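Long-range contacts in Dot/Icm T4SS effector (Legionella pneumophila, PDB 6VVE), which acts as a secreted effector kinase that uses an adenine nucleotide and is activated by inositol hexakisphosphate from the host cell: residues A[49-53]-A[143-147]; A[126-130]-A[200-206]. All blocks are in the same frame, centred on the assembly; numbering follows the deposited sequence.

Contact 1 (A[49-53]-A[143-147]); sequences VLMWK and FYMPK. With IHP (inositol hexakisphosphate), chain B; ADP (adenosine-5'-diphosphate), chain C.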
loop_
_atom_site.group_PDB
_atom_site.type_symbol
_atom_site.label_atom_id
_atom_site.label_comp_id
_atom_site.label_asym_id
_atom_site.label_seq_id
_atom_site.Cartn_x
_atom_site.Cartn_y
_atom_site.Cartn_z
ATOM N N VAL A 49 -3.655 -10.419 -12.549
ATOM C CA VAL A 49 -3.417 -10.344 -11.114
ATOM C C VAL A 49 -4.652 -10.869 -10.392
ATOM O O VAL A 49 -5.782 -10.722 -10.865
ATOM C CB VAL A 49 -3.097 -8.912 -10.640
ATOM C CG1 VAL A 49 -1.770 -8.445 -11.233
ATOM C CG2 VAL A 49 -4.241 -7.964 -10.998
ATOM N N LEU A 50 -4.430 -11.483 -9.235
ATOM C CA LEU A 50 -5.515 -11.991 -8.404
ATOM C C LEU A 50 -6.037 -10.859 -7.527
ATOM O O LEU A 50 -5.248 -10.132 -6.901
ATOM C CB LEU A 50 -5.027 -13.159 -7.553
ATOM C CG LEU A 50 -5.927 -13.656 -6.426
ATOM C CD1 LEU A 50 -7.330 -14.001 -6.910
ATOM C CD2 LEU A 50 -5.279 -14.879 -5.759
HETATM N N MSE A 51 -7.359 -10.708 -7.487
HETATM C CA MSE A 51 -7.978 -9.661 -6.668
HETATM C C MSE A 51 -8.553 -10.216 -5.357
HETATM O O MSE A 51 -8.248 -9.696 -4.290
HETATM C CB MSE A 51 -9.073 -8.944 -7.462
HETATM C CG MSE A 51 -8.604 -8.295 -8.766
HETATM SE SE MSE A 51 -7.170 -6.967 -8.577
HETATM C CE MSE A 51 -7.941 -5.813 -7.229
ATOM N N TRP A 52 -9.370 -11.265 -5.434
ATOM C CA TRP A 52 -9.925 -11.889 -4.237
ATOM C C TRP A 52 -10.549 -13.229 -4.610
ATOM O O TRP A 52 -10.697 -13.563 -5.791
ATOM C CB TRP A 52 -10.961 -10.984 -3.554
ATOM C CG TRP A 52 -12.149 -10.640 -4.409
ATOM C CD1 TRP A 52 -13.226 -11.437 -4.684
ATOM C CD2 TRP A 52 -12.383 -9.400 -5.090
ATOM N NE1 TRP A 52 -14.109 -10.769 -5.502
ATOM C CE2 TRP A 52 -13.613 -9.518 -5.766
ATOM C CE3 TRP A 52 -11.663 -8.202 -5.202
ATOM C CZ2 TRP A 52 -14.141 -8.488 -6.540
ATOM C CZ3 TRP A 52 -12.189 -7.178 -5.964
ATOM C CH2 TRP A 52 -13.420 -7.328 -6.624
ATOM N N LYS A 53 -10.917 -13.995 -3.578
ATOM C CA LYS A 53 -11.575 -15.283 -3.748
ATOM C C LYS A 53 -13.085 -15.093 -3.703
ATOM O O LYS A 53 -13.598 -14.302 -2.908
ATOM C CB LYS A 53 -11.131 -16.265 -2.662
ATOM C CG LYS A 53 -11.692 -17.677 -2.823
ATOM C CD LYS A 53 -10.977 -18.670 -1.907
ATOM C CE LYS A 53 -11.510 -20.094 -2.075
ATOM N NZ LYS A 53 -10.925 -20.788 -3.257
ATOM N N PHE A 143 -16.756 -1.586 -1.774
ATOM C CA PHE A 143 -15.376 -1.936 -2.099
ATOM C C PHE A 143 -15.119 -3.371 -1.661
ATOM O O PHE A 143 -15.083 -3.656 -0.460
ATOM C CB PHE A 143 -14.412 -0.963 -1.418
ATOM C CG PHE A 143 -12.984 -1.088 -1.869
ATOM C CD1 PHE A 143 -12.579 -0.557 -3.086
ATOM C CD2 PHE A 143 -12.043 -1.715 -1.070
ATOM C CE1 PHE A 143 -11.263 -0.669 -3.502
ATOM C CE2 PHE A 143 -10.730 -1.828 -1.481
ATOM C CZ PHE A 143 -10.338 -1.308 -2.696
ATOM N N TYR A 144 -14.931 -4.265 -2.634
ATOM C CA TYR A 144 -14.572 -5.646 -2.339
ATOM C C TYR A 144 -13.063 -5.756 -2.144
ATOM O O TYR A 144 -12.283 -5.087 -2.832
ATOM C CB TYR A 144 -14.999 -6.584 -3.465
ATOM C CG TYR A 144 -16.433 -7.071 -3.424
ATOM C CD1 TYR A 144 -17.122 -7.200 -2.224
ATOM C CD2 TYR A 144 -17.090 -7.422 -4.595
ATOM C CE1 TYR A 144 -18.429 -7.656 -2.190
ATOM C CE2 TYR A 144 -18.401 -7.882 -4.574
ATOM C CZ TYR A 144 -19.064 -7.994 -3.369
ATOM O OH TYR A 144 -20.361 -8.449 -3.347
HETATM N N MSE A 145 -12.653 -6.621 -1.221
HETATM C CA MSE A 145 -11.232 -6.886 -0.989
HETATM C C MSE A 145 -11.037 -8.156 -0.174
HETATM O O MSE A 145 -11.939 -8.584 0.518
HETATM C CB MSE A 145 -10.575 -5.706 -0.268
HETATM C CG MSE A 145 -11.157 -5.446 1.110
HETATM SE SE MSE A 145 -10.394 -3.875 1.975
HETATM C CE MSE A 145 -12.005 -3.300 2.938
ATOM N N PRO A 146 -9.852 -8.757 -0.271
ATOM C CA PRO A 146 -9.570 -9.948 0.541
ATOM C C PRO A 146 -9.728 -9.640 2.021
ATOM O O PRO A 146 -9.253 -8.612 2.518
ATOM C CB PRO A 146 -8.117 -10.296 0.192
ATOM C CG PRO A 146 -7.879 -9.653 -1.167
ATOM C CD PRO A 146 -8.735 -8.406 -1.176
ATOM N N LYS A 147 -10.414 -10.538 2.726
ATOM C CA LYS A 147 -10.530 -10.428 4.174
ATOM C C LYS A 147 -9.294 -11.037 4.825
ATOM O O LYS A 147 -8.947 -12.195 4.557
ATOM C CB LYS A 147 -11.791 -11.127 4.677
ATOM C CG LYS A 147 -11.769 -11.418 6.172
ATOM C CD LYS A 147 -13.136 -11.824 6.695
ATOM C CE LYS A 147 -13.091 -12.111 8.201
ATOM N NZ LYS A 147 -12.284 -13.325 8.530
HETATM C C1 IHP B . -20.839 -12.735 -5.133
HETATM C C2 IHP B . -22.290 -13.176 -5.389
HETATM C C3 IHP B . -23.081 -12.095 -6.129
HETATM C C4 IHP B . -22.388 -11.719 -7.445
HETATM C C5 IHP B . -20.978 -11.169 -7.157
HETATM C C6 IHP B . -20.131 -12.169 -6.373
HETATM O O11 IHP B . -20.093 -13.858 -4.702
HETATM P P1 IHP B . -19.627 -13.940 -3.138
HETATM O O21 IHP B . -18.188 -14.387 -3.067
HETATM O O31 IHP B . -19.792 -12.591 -2.479
HETATM O O41 IHP B . -20.506 -14.956 -2.412
HETATM O O12 IHP B . -22.886 -13.425 -4.138
HETATM P P2 IHP B . -23.651 -14.869 -3.897
HETATM O O22 IHP B . -23.387 -15.788 -5.060
HETATM O O32 IHP B . -23.123 -15.493 -2.636
HETATM O O42 IHP B . -25.131 -14.620 -3.773
HETATM O O13 IHP B . -23.126 -10.958 -5.315
HETATM P P3 IHP B . -24.530 -10.131 -5.120
HETATM O O23 IHP B . -25.691 -10.949 -5.662
HETATM O O33 IHP B . -24.732 -9.869 -3.632
HETATM O O43 IHP B . -24.460 -8.806 -5.847
HETATM O O14 IHP B . -23.137 -10.751 -8.112
HETATM P P4 IHP B . -23.466 -11.015 -9.706
HETATM O O24 IHP B . -24.279 -12.273 -9.864
HETATM O O34 IHP B . -22.155 -11.194 -10.453
HETATM O O44 IHP B . -24.230 -9.843 -10.270
HETATM O O15 IHP B . -20.337 -10.895 -8.365
HETATM P P5 IHP B . -20.032 -9.337 -8.766
HETATM O O25 IHP B . -20.124 -9.180 -10.271
HETATM O O35 IHP B . -21.032 -8.420 -8.112
HETATM O O45 IHP B . -18.640 -8.977 -8.295
HETATM O O16 IHP B . -18.956 -11.520 -5.932
HETATM P P6 IHP B . -17.505 -11.945 -6.590
HETATM O O26 IHP B . -16.505 -12.217 -5.487
HETATM O O36 IHP B . -17.668 -13.181 -7.439
HETATM O O46 IHP B . -17.023 -10.799 -7.456
HETATM P PB ADP C . -9.804 3.415 8.757
HETATM O O1B ADP C . -8.362 3.686 9.138
HETATM O O2B ADP C . -10.667 3.005 9.921
HETATM O O3B ADP C . -10.426 4.466 7.853
HETATM P PA ADP C . -10.991 1.241 7.364
HETATM O O1A ADP C . -10.650 0.689 6.005
HETATM O O2A ADP C . -12.230 2.078 7.539
HETATM O O3A ADP C . -9.708 2.096 7.827
HETATM O "O5'" ADP C . -11.073 -0.010 8.361
HETATM C "C5'" ADP C . -11.711 0.076 9.624
HETATM C "C4'" ADP C . -11.598 -1.248 10.334
HETATM O "O4'" ADP C . -12.233 -2.307 9.592
HETATM C "C3'" ADP C . -10.134 -1.693 10.569
HETATM O "O3'" ADP C . -9.589 -1.219 11.771
HETATM C "C2'" ADP C . -10.245 -3.232 10.546
HETATM O "O2'" ADP C . -10.436 -3.729 11.857
HETATM C "C1'" ADP C . -11.479 -3.524 9.673
HETATM N N9 ADP C . -10.997 -3.943 8.341
HETATM C C8 ADP C . -10.756 -3.112 7.305
HETATM N N7 ADP C . -10.309 -3.807 6.226
HETATM C C5 ADP C . -10.266 -5.102 6.580
HETATM C C6 ADP C . -9.890 -6.365 5.917
HETATM N N6 ADP C . -9.475 -6.357 4.636
HETATM N N1 ADP C . -9.983 -7.517 6.630
HETATM C C2 ADP C . -10.403 -7.527 7.916
HETATM N N3 ADP C . -10.761 -6.407 8.572
HETATM C C4 ADP C . -10.719 -5.191 7.972
#

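Contact 2 (A[126-130]-A[200-206]); sequences EHFVL and MVKTIDL. With ADP (adenosine-5'-diphosphate), chain C.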
loop_
_atom_site.group_PDB
_atom_site.type_symbol
_atom_site.label_atom_id
_atom_site.label_comp_id
_atom_site.label_asym_id
_atom_site.label_seq_id
_atom_site.Cartn_x
_atom_site.Cartn_y
_atom_site.Cartn_z
ATOM N N GLU A 126 1.523 -9.154 -1.542
ATOM C CA GLU A 126 0.973 -9.764 -0.339
ATOM C C GLU A 126 0.901 -8.796 0.840
ATOM O O GLU A 126 0.136 -9.042 1.775
ATOM C CB GLU A 126 1.814 -10.990 0.054
ATOM C CG GLU A 126 3.284 -10.671 0.337
ATOM C CD GLU A 126 4.212 -11.077 -0.796
ATOM O OE1 GLU A 126 3.835 -10.911 -1.979
ATOM O OE2 GLU A 126 5.320 -11.574 -0.496
ATOM N N HIS A 127 1.677 -7.718 0.821
ATOM C CA HIS A 127 1.754 -6.786 1.943
ATOM C C HIS A 127 0.713 -5.678 1.879
ATOM O O HIS A 127 0.624 -4.873 2.811
ATOM C CB HIS A 127 3.148 -6.157 2.008
ATOM C CG HIS A 127 4.232 -7.121 2.398
ATOM N ND1 HIS A 127 4.425 -7.539 3.699
ATOM C CD2 HIS A 127 5.188 -7.735 1.661
ATOM C CE1 HIS A 127 5.446 -8.375 3.745
ATOM N NE2 HIS A 127 5.925 -8.515 2.521
ATOM N N PHE A 128 -0.072 -5.609 0.814
ATOM C CA PHE A 128 -1.049 -4.549 0.621
ATOM C C PHE A 128 -2.387 -5.164 0.237
ATOM O O PHE A 128 -2.444 -6.117 -0.546
ATOM C CB PHE A 128 -0.586 -3.566 -0.461
ATOM C CG PHE A 128 0.789 -3.011 -0.224
ATOM C CD1 PHE A 128 1.915 -3.716 -0.637
ATOM C CD2 PHE A 128 0.964 -1.800 0.424
ATOM C CE1 PHE A 128 3.186 -3.211 -0.409
ATOM C CE2 PHE A 128 2.232 -1.297 0.653
ATOM C CZ PHE A 128 3.346 -2.007 0.234
ATOM N N VAL A 129 -3.468 -4.625 0.789
ATOM C CA VAL A 129 -4.815 -5.174 0.586
ATOM C C VAL A 129 -5.516 -4.193 -0.353
ATOM O O VAL A 129 -6.190 -3.256 0.059
ATOM C CB VAL A 129 -5.568 -5.372 1.886
ATOM C CG1 VAL A 129 -6.989 -5.842 1.602
ATOM C CG2 VAL A 129 -4.846 -6.355 2.779
ATOM N N LEU A 130 -5.424 -4.465 -1.658
ATOM C CA LEU A 130 -6.148 -3.681 -2.649
ATOM C C LEU A 130 -7.460 -4.383 -3.011
ATOM O O LEU A 130 -7.721 -5.526 -2.611
ATOM C CB LEU A 130 -5.291 -3.458 -3.895
ATOM C CG LEU A 130 -4.110 -2.503 -3.708
ATOM C CD1 LEU A 130 -3.229 -2.459 -4.957
ATOM C CD2 LEU A 130 -4.609 -1.106 -3.372
HETATM N N MSE A 200 3.069 -12.478 8.019
HETATM C CA MSE A 200 3.550 -11.154 7.696
HETATM C C MSE A 200 2.711 -10.037 8.293
HETATM O O MSE A 200 1.753 -10.280 9.028
HETATM C CB MSE A 200 3.576 -10.995 6.171
HETATM C CG MSE A 200 2.179 -11.022 5.550
HETATM SE SE MSE A 200 2.189 -11.081 3.593
HETATM C CE MSE A 200 2.913 -12.865 3.347
ATOM N N VAL A 201 3.084 -8.802 7.968
ATOM C CA VAL A 201 2.288 -7.619 8.268
ATOM C C VAL A 201 1.774 -7.058 6.949
ATOM O O VAL A 201 2.548 -6.909 5.994
ATOM C CB VAL A 201 3.110 -6.575 9.040
ATOM C CG1 VAL A 201 2.441 -5.210 8.963
ATOM C CG2 VAL A 201 3.282 -7.005 10.476
ATOM N N LYS A 202 0.477 -6.766 6.894
ATOM C CA LYS A 202 -0.163 -6.146 5.751
ATOM C C LYS A 202 -0.698 -4.774 6.154
ATOM O O LYS A 202 -0.790 -4.432 7.340
ATOM C CB LYS A 202 -1.304 -7.019 5.220
ATOM C CG LYS A 202 -0.921 -8.466 4.935
ATOM C CD LYS A 202 -2.155 -9.291 4.574
ATOM C CE LYS A 202 -1.801 -10.744 4.299
ATOM N NZ LYS A 202 -1.075 -10.912 3.015
ATOM N N THR A 203 -1.057 -3.980 5.155
ATOM C CA THR A 203 -1.634 -2.666 5.388
ATOM C C THR A 203 -2.955 -2.550 4.635
ATOM O O THR A 203 -3.078 -3.014 3.493
ATOM C CB THR A 203 -0.689 -1.537 4.961
ATOM O OG1 THR A 203 -1.254 -0.273 5.366
ATOM C CG2 THR A 203 -0.471 -1.527 3.453
ATOM N N ILE A 204 -3.933 -1.904 5.272
ATOM C CA ILE A 204 -5.278 -1.776 4.728
ATOM C C ILE A 204 -5.614 -0.302 4.548
ATOM O O ILE A 204 -4.733 0.563 4.623
ATOM C CB ILE A 204 -6.299 -2.469 5.649
ATOM C CG1 ILE A 204 -6.206 -1.909 7.070
ATOM C CG2 ILE A 204 -6.063 -3.970 5.653
ATOM C CD1 ILE A 204 -7.301 -2.405 8.013
ATOM N N ASP A 205 -6.894 -0.004 4.325
ATOM C CA ASP A 205 -7.366 1.369 4.119
ATOM C C ASP A 205 -6.795 1.949 2.829
ATOM O O ASP A 205 -6.388 3.112 2.784
ATOM C CB ASP A 205 -7.017 2.255 5.314
ATOM C CG ASP A 205 -7.826 3.543 5.346
ATOM O OD1 ASP A 205 -8.884 3.612 4.689
ATOM O OD2 ASP A 205 -7.402 4.498 6.027
ATOM N N LEU A 206 -6.768 1.128 1.773
ATOM C CA LEU A 206 -6.268 1.538 0.464
ATOM C C LEU A 206 -7.373 1.630 -0.584
ATOM O O LEU A 206 -7.095 1.495 -1.785
ATOM C CB LEU A 206 -5.180 0.565 0.002
ATOM C CG LEU A 206 -3.853 0.580 0.750
ATOM C CD1 LEU A 206 -2.986 -0.600 0.339
ATOM C CD2 LEU A 206 -3.111 1.884 0.512
HETATM P PB ADP C . -9.804 3.415 8.757
HETATM O O1B ADP C . -8.362 3.686 9.138
HETATM O O2B ADP C . -10.667 3.005 9.921
HETATM O O3B ADP C . -10.426 4.466 7.853
HETATM P PA ADP C . -10.991 1.241 7.364
HETATM O O1A ADP C . -10.650 0.689 6.005
HETATM O O2A ADP C . -12.230 2.078 7.539
HETATM O O3A ADP C . -9.708 2.096 7.827
HETATM O "O5'" ADP C . -11.073 -0.010 8.361
HETATM C "C5'" ADP C . -11.711 0.076 9.624
HETATM C "C4'" ADP C . -11.598 -1.248 10.334
HETATM O "O4'" ADP C . -12.233 -2.307 9.592
HETATM C "C3'" ADP C . -10.134 -1.693 10.569
HETATM O "O3'" ADP C . -9.589 -1.219 11.771
HETATM C "C2'" ADP C . -10.245 -3.232 10.546
HETATM O "O2'" ADP C . -10.436 -3.729 11.857
HETATM C "C1'" ADP C . -11.479 -3.524 9.673
HETATM N N9 ADP C . -10.997 -3.943 8.341
HETATM C C8 ADP C . -10.756 -3.112 7.305
HETATM N N7 ADP C . -10.309 -3.807 6.226
HETATM C C5 ADP C . -10.266 -5.102 6.580
HETATM C C6 ADP C . -9.890 -6.365 5.917
HETATM N N6 ADP C . -9.475 -6.357 4.636
HETATM N N1 ADP C . -9.983 -7.517 6.630
HETATM C C2 ADP C . -10.403 -7.527 7.916
HETATM N N3 ADP C . -10.761 -6.407 8.572
HETATM C C4 ADP C . -10.719 -5.191 7.972
HETATM O O HOH W 1 -7.452 -1.736 1.840
#

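Contact 1 (A[49-53]-A[143-147])
Y144 and W52 meet ring against ring where the final strand of the four-stranded N-terminal sheet, 44-53, runs up against strand 142-146 of the five-stranded sheet, which leads into the kinase hinge. The two short segments are nearly perpendicular (96°), their axes 5.8 Å apart at the closest point, and no hydrogen bond passes between them. M51 and W52 both face V35 in a classic beta bulge.

The aromatic pair is the centre of the interface. CB of Y144 lies over one face of the W52 indole, 3.6 Å from the centroid of its six-membered ring, as a CH-pi contact. From there the phenol turns an edge to the same indole in an offset edge-to-face pair, the planes at 65°. W52 reaches this place because its CG sits between the backbone N and the carbonyl carbon (chi1 60°), which sets the six-membered ring against Y144 CB. K91 adds a cation-pi contact to the Y144 ring.

Beside the rings the packing involves P146. Its CG comes within 3.1 Å of the backbone O of M51, a close approach, and 4.1 Å from CB of W52.

The polar contacts go outward, to two different ligands. NE1 of W52 donates to phosphate oxygen O26 of inositol hexakisphosphate at 2.8 Å, with that phosphate lying at the indole's edge, and the edge of Y144 meets another phosphate oxygen of the same ligand. On the hinge, P146 O accepts from the adenine N6 of ADP at 3.1 Å, while I148 N bonds to the nucleotide next to it. The pair thus joins the activator's pocket to the nucleotide's. Selenomethionine M145 extends toward the adenine, placing its CE 3.7 Å from N7 of ADP.

Contact 2 (A[126-130]-A[200-206])
H127 and T203 bring the loop that follows helix 102-121 onto the strand leading to D205, consistent with the protein-kinase arrangement in which the loop after helix C packs on the strand before the DFG-type aspartate, probably D205 here. F128 and T203 form a single beta bridge: T203 N donates to H127 O at 3.0 Å, and V129 N donates to T203 O at 3.2 Å.

The buried, closely packed part is the F128, V129, L130 and L206 side. T203 has OG1 anti to its own N (chi1 -173°), which sends the hydroxyl to N193 O and leaves CG2 to press on the F128 ring, 3.4 Å from CD2. L206 fits between F128 and L130, its CD1 meeting F128 CB and its CB meeting CD2 of L130. V129 and I204 run alongside each other in the same direction, with their CG2 atoms 3.9 Å apart; CG1 of V129 and CD1 of I204 both border the adenine of ADP.

The other end, toward M200, is more open to solvent, since E126, M200 and K202 are only partly buried. Even here H127 itself is buried and firmly held. Its ND1 donates to V201 O at 3.0 Å, almost straight (170°) and in the ring plane, which fixes the imidazole's rotation. Over one face of that ring lies the selenium of selenomethionine M200, 4.4 Å from the centroid, while E126 CG touches the same selenium. K202 NZ is modelled 2.5 Å from E126 O, too short for its exact geometry to be trusted.

Beyond the bridge the backbones diverge and a water spans them, donating to V129 O at 2.7 Å and accepting from L206 N.

How the contacts relate
From the N terminus the chain passes 49-53, then 126-130, then 143-147 and finally 200-206, so the two contacts cross. Contact 1 closes first, at 143-147, round a loop that contains the other strands of the five-stranded sheet and helix 102-121. Segment 126-130 lies inside that loop. Contact 2 closes later, after the hinge, helix 159-174 and strand 194-196. Contact 1 therefore ties the N-terminal sheet to the nucleotide-binding sheet, and contact 2 ties the latter's lobe to the strand pair beyond the hinge. They touch directly, P146 CD lying 3.4 Å from L130 O, and both contacts reach ADP, contact 1 through M145 and P146, contact 2 through V129 and I204.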